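Side-chain contacts in glutaminyl-tRNA synthetase (PDB 3TL4), which catalyses the ATP-dependent joining of glutamine to tRNA(Gln), the chain here being its N-terminal tRNA-binding domain: residues Glu6-Phe11 / Lys19-Ile24; Ser43-Gln46 / Ser50-Ala53; Glu71-Gly76 / Asp89-Tyr94; Asn79-Thr84 / Ser111-Glu116; Met127-Glu132 / Phe149-Asn154. All blocks are in the same frame, centred on the assembly; numbering follows the deposited sequence.

Interaction 1 (Glu6-Phe11 / Lys19-Ile24); sequences ELTQLF and KKVKEI
F11 and V21 face each other where helix 4-13 packs against helix 18-24, their CA atoms 6.5 Å apart. The two short axes approach to 10.0 Å and run roughly antiparallel, at 142°, the pairing of a small helical hairpin. V21 works as a two-pronged wedge. At chi1 170°, which sets CG1 opposite the backbone N, that methyl lies alongside T8, 4.1 Å from T8 CA, while CG2 reaches the other way and rests 3.8 Å from F11 CB. The T8 and V21 side chains meet almost at right angles. One turn on, I24 CG2 approaches the F11 ring at a slant, closest to CE2 at 3.8 Å. The placing of that ring follows from F11 CG standing anti to its own carbonyl carbon (chi1 -64°), which swings the ring back along the helix until L7 O lies 3.1 Å above one face, near the rim. F16, in the turn between the helices, touches both F11 and V21, and L34 of helix 28-39 backs F11 as well. T8 sends its hydroxyl to V4 O in its own helix. All side-chain contacts are carbon to carbon, with no hydrogen bond across, so the join probably rests on burial and complementary shape.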
# COMPACT_ATOMS: atom_id res chain seq x y z
N GLU A 6 26.96 -9.74 -10.79
CA GLU A 6 26.07 -9.12 -11.77
C GLU A 6 24.86 -8.53 -11.07
O GLU A 6 24.48 -7.38 -11.32
CB GLU A 6 25.61 -10.13 -12.83
CG GLU A 6 26.74 -10.85 -13.56
CD GLU A 6 26.25 -11.68 -14.74
OE1 GLU A 6 25.18 -12.30 -14.63
OE2 GLU A 6 26.93 -11.69 -15.79
N LEU A 7 24.25 -9.32 -10.19
CA LEU A 7 23.13 -8.86 -9.38
C LEU A 7 23.48 -7.58 -8.64
O LEU A 7 22.72 -6.62 -8.64
CB LEU A 7 22.73 -9.94 -8.38
CG LEU A 7 22.30 -11.28 -8.96
CD1 LEU A 7 22.48 -12.39 -7.93
CD2 LEU A 7 20.87 -11.22 -9.45
N THR A 8 24.65 -7.58 -8.00
CA THR A 8 25.12 -6.42 -7.26
C THR A 8 25.22 -5.19 -8.15
O THR A 8 24.80 -4.09 -7.77
CB THR A 8 26.52 -6.67 -6.65
OG1 THR A 8 26.42 -7.62 -5.59
CG2 THR A 8 27.09 -5.38 -6.09
N GLN A 9 25.79 -5.38 -9.34
CA GLN A 9 26.01 -4.27 -10.26
C GLN A 9 24.70 -3.60 -10.67
O GLN A 9 24.57 -2.38 -10.58
CB GLN A 9 26.78 -4.76 -11.49
CG GLN A 9 27.83 -3.79 -12.01
CD GLN A 9 28.73 -4.40 -13.07
OE1 GLN A 9 28.49 -4.24 -14.27
NE2 GLN A 9 29.77 -5.11 -12.63
N LEU A 10 23.72 -4.39 -11.09
CA LEU A 10 22.44 -3.84 -11.55
C LEU A 10 21.70 -3.07 -10.46
O LEU A 10 21.21 -1.97 -10.69
CB LEU A 10 21.54 -4.96 -12.08
CG LEU A 10 20.12 -4.56 -12.48
CD1 LEU A 10 20.15 -3.55 -13.61
CD2 LEU A 10 19.31 -5.80 -12.87
N PHE A 11 21.64 -3.66 -9.27
CA PHE A 11 20.88 -3.10 -8.15
C PHE A 11 21.41 -1.76 -7.69
O PHE A 11 20.64 -0.85 -7.38
CB PHE A 11 20.88 -4.07 -6.96
CG PHE A 11 20.18 -5.37 -7.25
CD1 PHE A 11 19.39 -5.52 -8.38
CD2 PHE A 11 20.31 -6.45 -6.39
CE1 PHE A 11 18.74 -6.72 -8.64
CE2 PHE A 11 19.66 -7.65 -6.65
CZ PHE A 11 18.88 -7.78 -7.78
N LYS A 19 24.26 -0.89 1.51
CA LYS A 19 23.87 -1.71 2.65
C LYS A 19 22.60 -2.49 2.32
O LYS A 19 22.39 -3.60 2.82
CB LYS A 19 23.66 -0.83 3.88
CG LYS A 19 22.98 -1.52 5.05
CD LYS A 19 22.59 -0.47 6.07
CE LYS A 19 22.30 0.86 5.38
NZ LYS A 19 21.82 1.92 6.30
N LYS A 20 21.76 -1.91 1.47
CA LYS A 20 20.50 -2.52 1.05
C LYS A 20 20.76 -3.66 0.07
O LYS A 20 20.26 -4.76 0.26
CB LYS A 20 19.58 -1.46 0.43
CG LYS A 20 18.16 -1.93 0.15
CD LYS A 20 17.47 -2.48 1.39
CE LYS A 20 16.03 -2.87 1.06
NZ LYS A 20 15.34 -3.60 2.17
N VAL A 21 21.56 -3.38 -0.95
CA VAL A 21 21.99 -4.40 -1.91
C VAL A 21 22.59 -5.64 -1.23
O VAL A 21 22.34 -6.77 -1.64
CB VAL A 21 23.07 -3.84 -2.85
CG1 VAL A 21 23.69 -4.96 -3.67
CG2 VAL A 21 22.49 -2.76 -3.74
N LYS A 22 23.41 -5.42 -0.21
CA LYS A 22 24.08 -6.50 0.51
C LYS A 22 23.06 -7.42 1.18
O LYS A 22 23.19 -8.64 1.19
CB LYS A 22 25.05 -5.91 1.54
CG LYS A 22 25.92 -6.93 2.25
CD LYS A 22 26.70 -6.27 3.37
CE LYS A 22 27.34 -7.32 4.26
NZ LYS A 22 28.26 -8.21 3.50
N GLU A 23 22.02 -6.81 1.74
CA GLU A 23 20.92 -7.52 2.37
C GLU A 23 20.08 -8.29 1.32
O GLU A 23 19.76 -9.48 1.51
CB GLU A 23 20.07 -6.51 3.14
CG GLU A 23 18.86 -7.07 3.85
CD GLU A 23 17.88 -5.98 4.25
OE1 GLU A 23 18.32 -4.99 4.88
OE2 GLU A 23 16.69 -6.10 3.91
N ILE A 24 19.73 -7.63 0.23
CA ILE A 24 18.95 -8.25 -0.85
C ILE A 24 19.57 -9.55 -1.40
O ILE A 24 18.87 -10.55 -1.59
CB ILE A 24 18.69 -7.28 -2.01
CG1 ILE A 24 17.72 -6.18 -1.59
CG2 ILE A 24 18.14 -8.04 -3.23
CD1 ILE A 24 17.60 -5.03 -2.59

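Interaction 2 (Ser43-Gln46 / Ser50-Ala53); sequences SDYQ and STRA
The backbone at Y45 is extended (psi 142°) and holds this residue of the loop after helix 28-39 facing T51, which sits in the first turn of helix 49-62. The two side chains come at each other from opposite directions. Y45 has its CG anti to the backbone N (chi1 173°), so that the ring projects from the loop and its hydroxyl does the touching. Y45 OH and T51 OG1 are hydrogen-bonded at 3.1 Å, and either may be the donor. OG1 arrives at the edge of the ring, near its plane, and lies 4.1 Å from both Y45 CZ and CE2. The T51 methyl shares in the contact, with CG2 3.5 Å from Y45 OH, so the phenol oxygen is met by one polar and one apolar branch of the same residue. The bond joins the loop between helices 28-39 and 49-62 to the start of the second, in a domain of helices and loops without strands. N48 OD1 accepts from T51 N, helping to hold the backbone at T51. T51 OG1 takes the cramped site between its backbone N and carbonyl carbon (chi1 55°). W47 meets the Y45 ring edge-to-face, while helix 70-78 supplies I78 beside Y45 and I77 beside T51.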
# COMPACT_ATOMS: atom_id res chain seq x y z
N SER A 43 15.27 0.76 -20.77
CA SER A 43 16.68 0.98 -20.48
C SER A 43 16.97 2.37 -19.90
O SER A 43 17.88 2.54 -19.09
CB SER A 43 17.50 0.80 -21.75
OG SER A 43 17.22 -0.45 -22.36
N ASP A 44 16.19 3.36 -20.33
CA ASP A 44 16.43 4.73 -19.91
C ASP A 44 15.51 5.17 -18.76
O ASP A 44 15.47 6.35 -18.41
CB ASP A 44 16.31 5.70 -21.09
CG ASP A 44 14.90 5.78 -21.65
OD1 ASP A 44 14.09 4.85 -21.41
OD2 ASP A 44 14.59 6.78 -22.35
N TYR A 45 14.76 4.23 -18.19
CA TYR A 45 13.92 4.58 -17.06
C TYR A 45 14.77 4.92 -15.84
O TYR A 45 15.82 4.30 -15.61
CB TYR A 45 12.91 3.47 -16.72
CG TYR A 45 12.15 3.78 -15.46
CD1 TYR A 45 11.12 4.71 -15.45
CD2 TYR A 45 12.50 3.18 -14.25
CE1 TYR A 45 10.44 5.02 -14.29
CE2 TYR A 45 11.83 3.49 -13.09
CZ TYR A 45 10.80 4.42 -13.11
OH TYR A 45 10.14 4.73 -11.95
N GLN A 46 14.33 5.91 -15.07
CA GLN A 46 15.08 6.40 -13.92
C GLN A 46 14.39 6.03 -12.62
O GLN A 46 13.35 6.59 -12.28
CB GLN A 46 15.26 7.92 -13.99
CG GLN A 46 16.21 8.40 -15.08
CD GLN A 46 16.34 9.91 -15.13
OE1 GLN A 46 15.49 10.64 -14.62
NE2 GLN A 46 17.42 10.39 -15.75
N SER A 50 10.88 5.43 -4.18
CA SER A 50 9.54 4.86 -4.20
C SER A 50 9.41 3.62 -5.09
O SER A 50 8.95 2.57 -4.64
CB SER A 50 8.53 5.94 -4.61
OG SER A 50 7.23 5.40 -4.82
N THR A 51 9.81 3.72 -6.36
CA THR A 51 9.62 2.59 -7.26
C THR A 51 10.61 1.44 -6.99
O THR A 51 10.24 0.27 -7.09
CB THR A 51 9.59 3.01 -8.76
OG1 THR A 51 10.77 3.75 -9.09
CG2 THR A 51 8.37 3.87 -9.06
N ARG A 52 11.85 1.77 -6.62
CA ARG A 52 12.79 0.76 -6.14
C ARG A 52 12.15 -0.08 -5.02
O ARG A 52 12.22 -1.31 -5.02
CB ARG A 52 14.09 1.39 -5.63
CG ARG A 52 15.01 1.96 -6.71
CD ARG A 52 16.38 2.28 -6.11
NE ARG A 52 16.35 3.48 -5.28
CZ ARG A 52 16.56 4.69 -5.76
NH1 ARG A 52 16.81 4.84 -7.06
NH2 ARG A 52 16.53 5.75 -4.96
N ALA A 53 11.53 0.59 -4.06
CA ALA A 53 10.92 -0.09 -2.93
C ALA A 53 9.74 -0.94 -3.38
O ALA A 53 9.55 -2.06 -2.92
CB ALA A 53 10.48 0.92 -1.87

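Interaction 3 (Glu71-Gly76 / Asp89-Tyr94); sequences ELIVNG and DAAFKY
Within 71-76, I73 alone touches 89-94, reaching out to A91 and F92 in a helix-on-helix packing in the helical first part of the tRNA-binding domain. The tight part is where I73 divides. Its CG2 methyl meets A91 CB at 4.0 Å, methyl against methyl, while CG1 leads the other arm toward the backbone of the partner helix, where CD1 lies 3.6 Å from F92 CA. The same CD1 is 3.9 Å from A91 O, so the tip of the isoleucine rests on the peptide between two residues as much as on any side chain. A small residue at A91 allows this closeness, with the CA atoms of I73 and A91 6.3 Å apart. M107 of helix 104-109 touches both of these residues, and L58 of helix 49-62 touches both I73 and F92.

F92 belongs to the looser part. Its CG stands anti to the backbone N (chi1 171°), which carries the ring away from I73; CD1 of the isoleucine remains near the ring plane, at the edge, with F92 CB 4.2 Å off. The ring finds its company in F61, the two planes being about 30° apart. On the side turned away from helix 70-78, where K93 points away from the contact and is exposed to solvent, the chemistry becomes ionic within one helix: one turn separates D89 from K93, and K93 NZ donates to the syn lone pair of D89 OD2 at 2.6 Å.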
# COMPACT_ATOMS: atom_id res chain seq x y z
N GLU A 71 5.00 -8.31 -15.98
CA GLU A 71 5.34 -6.99 -16.51
C GLU A 71 4.20 -5.98 -16.40
O GLU A 71 4.41 -4.77 -16.47
CB GLU A 71 5.81 -7.08 -17.97
CG GLU A 71 4.72 -7.41 -18.98
CD GLU A 71 4.44 -8.92 -19.13
OE1 GLU A 71 5.09 -9.75 -18.45
OE2 GLU A 71 3.55 -9.26 -19.94
N LEU A 72 2.98 -6.47 -16.23
CA LEU A 72 1.85 -5.56 -16.06
C LEU A 72 2.02 -4.83 -14.74
O LEU A 72 1.84 -3.62 -14.66
CB LEU A 72 0.53 -6.32 -16.05
CG LEU A 72 0.05 -6.95 -17.34
CD1 LEU A 72 -1.20 -7.77 -17.05
CD2 LEU A 72 -0.24 -5.86 -18.38
N ILE A 73 2.37 -5.58 -13.70
CA ILE A 73 2.63 -4.99 -12.39
C ILE A 73 3.83 -4.03 -12.43
O ILE A 73 3.76 -2.91 -11.93
CB ILE A 73 2.90 -6.06 -11.33
CG1 ILE A 73 1.96 -7.26 -11.53
CG2 ILE A 73 2.77 -5.48 -9.92
CD1 ILE A 73 2.12 -8.37 -10.48
N VAL A 74 4.93 -4.46 -13.03
CA VAL A 74 6.08 -3.58 -13.18
C VAL A 74 5.76 -2.27 -13.91
O VAL A 74 6.13 -1.18 -13.45
CB VAL A 74 7.25 -4.29 -13.86
CG1 VAL A 74 8.36 -3.30 -14.15
CG2 VAL A 74 7.75 -5.46 -12.99
N ASN A 75 5.07 -2.36 -15.04
CA ASN A 75 4.68 -1.16 -15.77
C ASN A 75 3.80 -0.24 -14.93
O ASN A 75 3.91 0.98 -14.99
CB ASN A 75 3.96 -1.52 -17.07
CG ASN A 75 4.86 -2.26 -18.06
OD1 ASN A 75 6.08 -2.06 -18.10
ND2 ASN A 75 4.25 -3.12 -18.87
N GLY A 76 2.93 -0.84 -14.13
CA GLY A 76 2.07 -0.09 -13.22
C GLY A 76 2.88 0.65 -12.18
O GLY A 76 2.60 1.80 -11.86
N ASP A 89 0.51 -5.42 -3.76
CA ASP A 89 0.05 -6.72 -3.27
C ASP A 89 -1.25 -7.14 -3.97
O ASP A 89 -1.39 -8.28 -4.41
CB ASP A 89 -0.12 -6.70 -1.74
CG ASP A 89 -0.59 -8.05 -1.18
OD1 ASP A 89 0.24 -8.98 -1.05
OD2 ASP A 89 -1.79 -8.17 -0.88
N ALA A 90 -2.20 -6.21 -4.08
CA ALA A 90 -3.42 -6.46 -4.84
C ALA A 90 -3.17 -6.80 -6.32
O ALA A 90 -3.74 -7.73 -6.85
CB ALA A 90 -4.37 -5.26 -4.74
N ALA A 91 -2.33 -6.02 -6.99
CA ALA A 91 -2.03 -6.27 -8.39
C ALA A 91 -1.38 -7.65 -8.55
O ALA A 91 -1.68 -8.38 -9.48
CB ALA A 91 -1.14 -5.17 -8.94
N PHE A 92 -0.47 -7.98 -7.64
CA PHE A 92 0.14 -9.30 -7.61
C PHE A 92 -0.89 -10.41 -7.43
O PHE A 92 -0.90 -11.40 -8.16
CB PHE A 92 1.21 -9.40 -6.52
CG PHE A 92 1.72 -10.79 -6.31
CD1 PHE A 92 2.62 -11.35 -7.19
CD2 PHE A 92 1.27 -11.55 -5.24
CE1 PHE A 92 3.08 -12.65 -7.02
CE2 PHE A 92 1.74 -12.83 -5.05
CZ PHE A 92 2.64 -13.38 -5.95
N LYS A 93 -1.78 -10.26 -6.46
CA LYS A 93 -2.79 -11.28 -6.26
C LYS A 93 -3.69 -11.43 -7.47
O LYS A 93 -4.10 -12.54 -7.78
CB LYS A 93 -3.60 -11.00 -4.99
CG LYS A 93 -2.82 -11.33 -3.74
CD LYS A 93 -3.38 -10.67 -2.49
CE LYS A 93 -2.49 -11.00 -1.29
NZ LYS A 93 -2.93 -10.32 -0.03
N TYR A 94 -3.97 -10.34 -8.17
CA TYR A 94 -4.86 -10.37 -9.33
C TYR A 94 -4.20 -11.08 -10.49
O TYR A 94 -4.81 -11.91 -11.15
CB TYR A 94 -5.27 -8.96 -9.78
CG TYR A 94 -6.24 -9.00 -10.95
CD1 TYR A 94 -7.60 -9.17 -10.73
CD2 TYR A 94 -5.80 -8.92 -12.27
CE1 TYR A 94 -8.51 -9.22 -11.78
CE2 TYR A 94 -6.71 -8.98 -13.34
CZ TYR A 94 -8.06 -9.13 -13.07
OH TYR A 94 -9.01 -9.19 -14.08

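Interaction 4 (Asn79-Thr84 / Ser111-Glu116); sequences NGDLKT and SGVGIE
L82 and V113 cross obliquely, methyl to methyl, with L82 CD2 3.5 Å from V113 CG2. Although the leucine side chain does not set out toward the other loop, its end bends in, and CD2 also meets S111 CB at 3.8 Å. V113 starts out toward the other loop; with CG1 anti to the backbone N (chi1 169°), both methyls come up to the same side of D81, each 4.1 Å from D81 CB, and CG2 lies 3.7 Å from D81 O. V113 thus packs between a leucine methyl and D81, touching its CB and carbonyl oxygen. These are two loops of a helical domain, each shaped by a recognised turn. G80 ends helix 70-78 in a Schellman motif, and V113 and G114 occupy the middle of a type II turn that runs from G112 to I115. N79 adds an Asx turn, its OD1 accepting from D81 N at 3.0 Å. The amide's other end holds the aspartate: N79 ND2 donates to D81 OD2 from above the carboxylate plane (66° out of it), while the oxygen lies close to the amide plane. A water bridges the loops beside the apolar patch, donating to D81 O at 2.7 Å and accepting from G114 N at 3.2 Å. S111 turns its hydroxyl to M107 O, and its carbonyl takes a hydrogen bond from Q87 NE2, a helix 85-98 side chain that also lies against L82 and V113.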
# COMPACT_ATOMS: atom_id res chain seq x y z
N ASN A 79 5.07 3.41 -14.07
CA ASN A 79 4.25 4.50 -14.59
C ASN A 79 3.38 5.24 -13.55
O ASN A 79 2.64 6.14 -13.90
CB ASN A 79 3.42 4.06 -15.82
CG ASN A 79 2.08 3.50 -15.44
OD1 ASN A 79 1.84 3.18 -14.29
ND2 ASN A 79 1.19 3.38 -16.42
N GLY A 80 3.47 4.86 -12.28
CA GLY A 80 2.81 5.62 -11.22
C GLY A 80 1.37 5.22 -10.95
O GLY A 80 0.68 5.85 -10.15
N ASP A 81 0.89 4.18 -11.63
CA ASP A 81 -0.44 3.65 -11.38
C ASP A 81 -0.52 2.98 -10.00
O ASP A 81 -1.45 3.21 -9.22
CB ASP A 81 -0.85 2.67 -12.48
CG ASP A 81 -1.17 3.37 -13.81
OD1 ASP A 81 -1.42 4.61 -13.81
OD2 ASP A 81 -1.19 2.68 -14.86
N LEU A 82 0.48 2.15 -9.70
CA LEU A 82 0.54 1.44 -8.43
C LEU A 82 1.51 2.16 -7.50
O LEU A 82 2.73 2.01 -7.64
CB LEU A 82 1.01 0.01 -8.66
CG LEU A 82 0.20 -0.80 -9.67
CD1 LEU A 82 0.82 -2.16 -9.88
CD2 LEU A 82 -1.26 -0.96 -9.21
N LYS A 83 0.97 2.91 -6.54
CA LYS A 83 1.76 3.79 -5.68
C LYS A 83 2.10 3.20 -4.31
O LYS A 83 3.03 3.67 -3.66
CB LYS A 83 1.06 5.14 -5.46
CG LYS A 83 0.74 5.92 -6.71
CD LYS A 83 2.00 6.30 -7.49
CE LYS A 83 2.77 7.42 -6.80
NZ LYS A 83 3.94 7.90 -7.61
N THR A 84 1.35 2.20 -3.86
CA THR A 84 1.58 1.67 -2.51
C THR A 84 1.87 0.17 -2.49
O THR A 84 1.59 -0.53 -3.47
CB THR A 84 0.38 1.98 -1.56
OG1 THR A 84 -0.79 1.31 -2.04
CG2 THR A 84 0.10 3.47 -1.50
N SER A 111 -6.82 -3.06 -8.30
CA SER A 111 -5.69 -2.62 -7.47
C SER A 111 -5.83 -1.16 -7.09
O SER A 111 -4.84 -0.47 -6.93
CB SER A 111 -4.37 -2.82 -8.22
OG SER A 111 -4.30 -4.15 -8.67
N GLY A 112 -7.06 -0.69 -6.99
CA GLY A 112 -7.32 0.67 -6.53
C GLY A 112 -6.77 1.76 -7.43
O GLY A 112 -6.68 2.92 -7.01
N VAL A 113 -6.40 1.41 -8.66
CA VAL A 113 -5.81 2.39 -9.57
C VAL A 113 -6.82 3.49 -9.90
O VAL A 113 -7.97 3.20 -10.21
CB VAL A 113 -5.23 1.74 -10.86
CG1 VAL A 113 -4.88 2.80 -11.89
CG2 VAL A 113 -3.99 0.87 -10.53
N GLY A 114 -6.41 4.74 -9.79
CA GLY A 114 -7.28 5.86 -10.11
C GLY A 114 -8.23 6.24 -8.99
O GLY A 114 -8.92 7.26 -9.07
N ILE A 115 -8.28 5.42 -7.95
CA ILE A 115 -9.08 5.71 -6.77
C ILE A 115 -8.36 6.72 -5.89
O ILE A 115 -7.27 6.43 -5.37
CB ILE A 115 -9.33 4.46 -5.93
CG1 ILE A 115 -9.97 3.36 -6.78
CG2 ILE A 115 -10.19 4.78 -4.71
CD1 ILE A 115 -11.36 3.69 -7.25
N GLU A 116 -8.94 7.91 -5.75
CA GLU A 116 -8.46 8.86 -4.75
C GLU A 116 -9.57 9.30 -3.78
O GLU A 116 -10.46 10.06 -4.15
CB GLU A 116 -7.79 10.08 -5.37
CG GLU A 116 -7.23 11.02 -4.29
CD GLU A 116 -6.62 12.29 -4.85
OE1 GLU A 116 -5.77 12.20 -5.75
OE2 GLU A 116 -7.00 13.39 -4.37
O HOH W 1 -3.37 5.14 -9.01

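Interaction 5 (Met127-Glu132 / Phe149-Asn154); sequences MQYIQE and FADVKN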
# COMPACT_ATOMS: atom_id res chain seq x y z
N MSE A 127 -18.16 10.03 9.78
CA MSE A 127 -19.43 10.56 10.30
C MSE A 127 -20.51 9.49 10.36
O MSE A 127 -21.23 9.37 11.35
CB MSE A 127 -19.93 11.71 9.44
CG MSE A 127 -19.08 12.95 9.52
SE MSE A 127 -19.88 14.44 8.55
CE MSE A 127 -21.46 14.70 9.68
N GLN A 128 -20.60 8.73 9.28
CA GLN A 128 -21.55 7.63 9.15
C GLN A 128 -21.33 6.58 10.23
O GLN A 128 -22.28 6.12 10.86
CB GLN A 128 -21.36 6.99 7.78
CG GLN A 128 -22.61 6.46 7.10
CD GLN A 128 -22.34 6.05 5.65
OE1 GLN A 128 -22.29 6.90 4.76
NE2 GLN A 128 -22.16 4.75 5.42
N TYR A 129 -20.07 6.20 10.42
CA TYR A 129 -19.72 5.25 11.46
C TYR A 129 -20.14 5.76 12.85
O TYR A 129 -20.75 5.03 13.64
CB TYR A 129 -18.21 4.96 11.46
CG TYR A 129 -17.79 4.07 12.61
CD1 TYR A 129 -17.70 2.69 12.45
CD2 TYR A 129 -17.53 4.60 13.86
CE1 TYR A 129 -17.34 1.86 13.50
CE2 TYR A 129 -17.16 3.78 14.92
CZ TYR A 129 -17.07 2.41 14.73
OH TYR A 129 -16.71 1.60 15.78
N ILE A 130 -19.82 7.02 13.14
CA ILE A 130 -20.19 7.64 14.40
C ILE A 130 -21.71 7.66 14.62
O ILE A 130 -22.18 7.36 15.72
CB ILE A 130 -19.62 9.08 14.50
CG1 ILE A 130 -18.09 9.01 14.56
CG2 ILE A 130 -20.17 9.80 15.73
CD1 ILE A 130 -17.45 10.34 14.65
N GLN A 131 -22.46 8.00 13.56
CA GLN A 131 -23.93 7.96 13.61
C GLN A 131 -24.45 6.56 13.98
O GLN A 131 -25.37 6.40 14.79
CB GLN A 131 -24.52 8.42 12.27
CG GLN A 131 -26.05 8.36 12.18
CD GLN A 131 -26.74 9.40 13.07
OE1 GLN A 131 -26.16 10.44 13.39
NE2 GLN A 131 -27.98 9.11 13.47
N GLU A 132 -23.84 5.56 13.36
CA GLU A 132 -24.24 4.16 13.49
C GLU A 132 -23.92 3.61 14.87
O GLU A 132 -24.57 2.69 15.37
CB GLU A 132 -23.52 3.32 12.41
CG GLU A 132 -24.05 3.57 10.98
CD GLU A 132 -23.16 3.00 9.87
OE1 GLU A 132 -22.15 2.34 10.18
OE2 GLU A 132 -23.47 3.24 8.68
N PHE A 149 -10.88 4.17 15.65
CA PHE A 149 -9.80 4.21 14.69
C PHE A 149 -9.59 2.84 14.05
O PHE A 149 -9.51 2.71 12.82
CB PHE A 149 -8.52 4.67 15.39
CG PHE A 149 -7.34 4.80 14.47
CD1 PHE A 149 -7.49 5.31 13.20
CD2 PHE A 149 -6.08 4.42 14.89
CE1 PHE A 149 -6.40 5.43 12.35
CE2 PHE A 149 -4.99 4.54 14.04
CZ PHE A 149 -5.15 5.04 12.77
N ALA A 150 -9.52 1.81 14.88
CA ALA A 150 -9.38 0.44 14.37
C ALA A 150 -10.51 0.08 13.41
O ALA A 150 -10.28 -0.58 12.39
CB ALA A 150 -9.32 -0.57 15.53
N ASP A 151 -11.74 0.50 13.73
CA ASP A 151 -12.91 0.15 12.93
C ASP A 151 -12.97 0.94 11.62
O ASP A 151 -13.39 0.42 10.59
CB ASP A 151 -14.21 0.37 13.72
CG ASP A 151 -14.37 -0.62 14.86
OD1 ASP A 151 -13.55 -1.55 14.94
OD2 ASP A 151 -15.32 -0.48 15.66
N VAL A 152 -12.56 2.19 11.69
CA VAL A 152 -12.48 3.06 10.52
C VAL A 152 -11.44 2.55 9.49
O VAL A 152 -11.71 2.50 8.29
CB VAL A 152 -12.19 4.52 10.95
CG1 VAL A 152 -11.74 5.36 9.76
CG2 VAL A 152 -13.43 5.12 11.60
N LYS A 153 -10.26 2.16 9.97
CA LYS A 153 -9.26 1.57 9.08
C LYS A 153 -9.82 0.36 8.34
O LYS A 153 -9.55 0.17 7.16
CB LYS A 153 -8.01 1.16 9.86
CG LYS A 153 -7.15 2.31 10.31
CD LYS A 153 -5.82 1.83 10.88
CE LYS A 153 -5.99 1.23 12.26
NZ LYS A 153 -4.69 0.94 12.92
N ASN A 154 -10.61 -0.44 9.04
CA ASN A 154 -11.16 -1.67 8.47
C ASN A 154 -12.37 -1.45 7.52
O ASN A 154 -12.85 -2.39 6.92
CB ASN A 154 -11.51 -2.63 9.62
CG ASN A 154 -12.09 -3.95 9.15
OD1 ASN A 154 -13.23 -4.30 9.48
ND2 ASN A 154 -11.30 -4.70 8.38
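Y129 reaches from helix 119-132 to D151 on helix 145-153. From CB, which points at the partner helix, the side chain continues with CG anti to the backbone N (chi1 175°), an extended course that spans a fairly wide gap: the nearest CA atoms, those of Y129 and V152, are 7.6 Å apart. On the ring the first atom to touch is CE1, 3.5 Å from D151 CB. Next comes CZ, with D151 OD2 at 3.5 Å. At the tip, the hydroxyl donates to the carboxylate, Y129 OH to D151 OD2 measuring 2.5 Å, shorter than usual and of doubtful exact length at 2.30 Å resolution. It uses the anti lone pair of that oxygen, the one turned away from OD1. Ring and carboxylate are inclined at 62° to each other, and the CB of the aspartate meets the ring at a slant. D151 holds its CG anti to the carbonyl carbon (chi1 -69°), which turns the carboxylate toward the tyrosine.

The contact belongs to the second cluster of helices in the domain. There helix 166-178 borders both partners, touching I130 on one and F149 on the other. R136 of helix 134-140 donates through NH2 to the same hydroxyl, so Y129 OH accepts from an arginine while it gives to an aspartate. Accepting from an arginine would be expected to make the hydroxyl a better donor to D151, so that one buried phenol oxygen probably joins two opposite charges.

Chemistry follows place in this elongated chain. Interactions 1 and 3 are buried and apolar, joining helix to helix by aliphatic packing, with an aromatic ring taking part in interaction 1, whereas interactions 2, 4 and 5 are partly buried and bring in polar atoms: a hydroxyl pair, a bridging water and a phenol-carboxylate bond. Interactions 3 and 4 are neighbours, their centres about 10 Å apart. Their segments alternate along the chain, and they touch directly, G76 O lying 3.1 Å from L82 N in a probable hydrogen bond. Interaction 2 lies on helix 49-62, which also supplies L58 to interaction 3. Interaction 5 stands apart, its centre about 43 Å from that of interaction 1 and on the opposite side of the chain's centre.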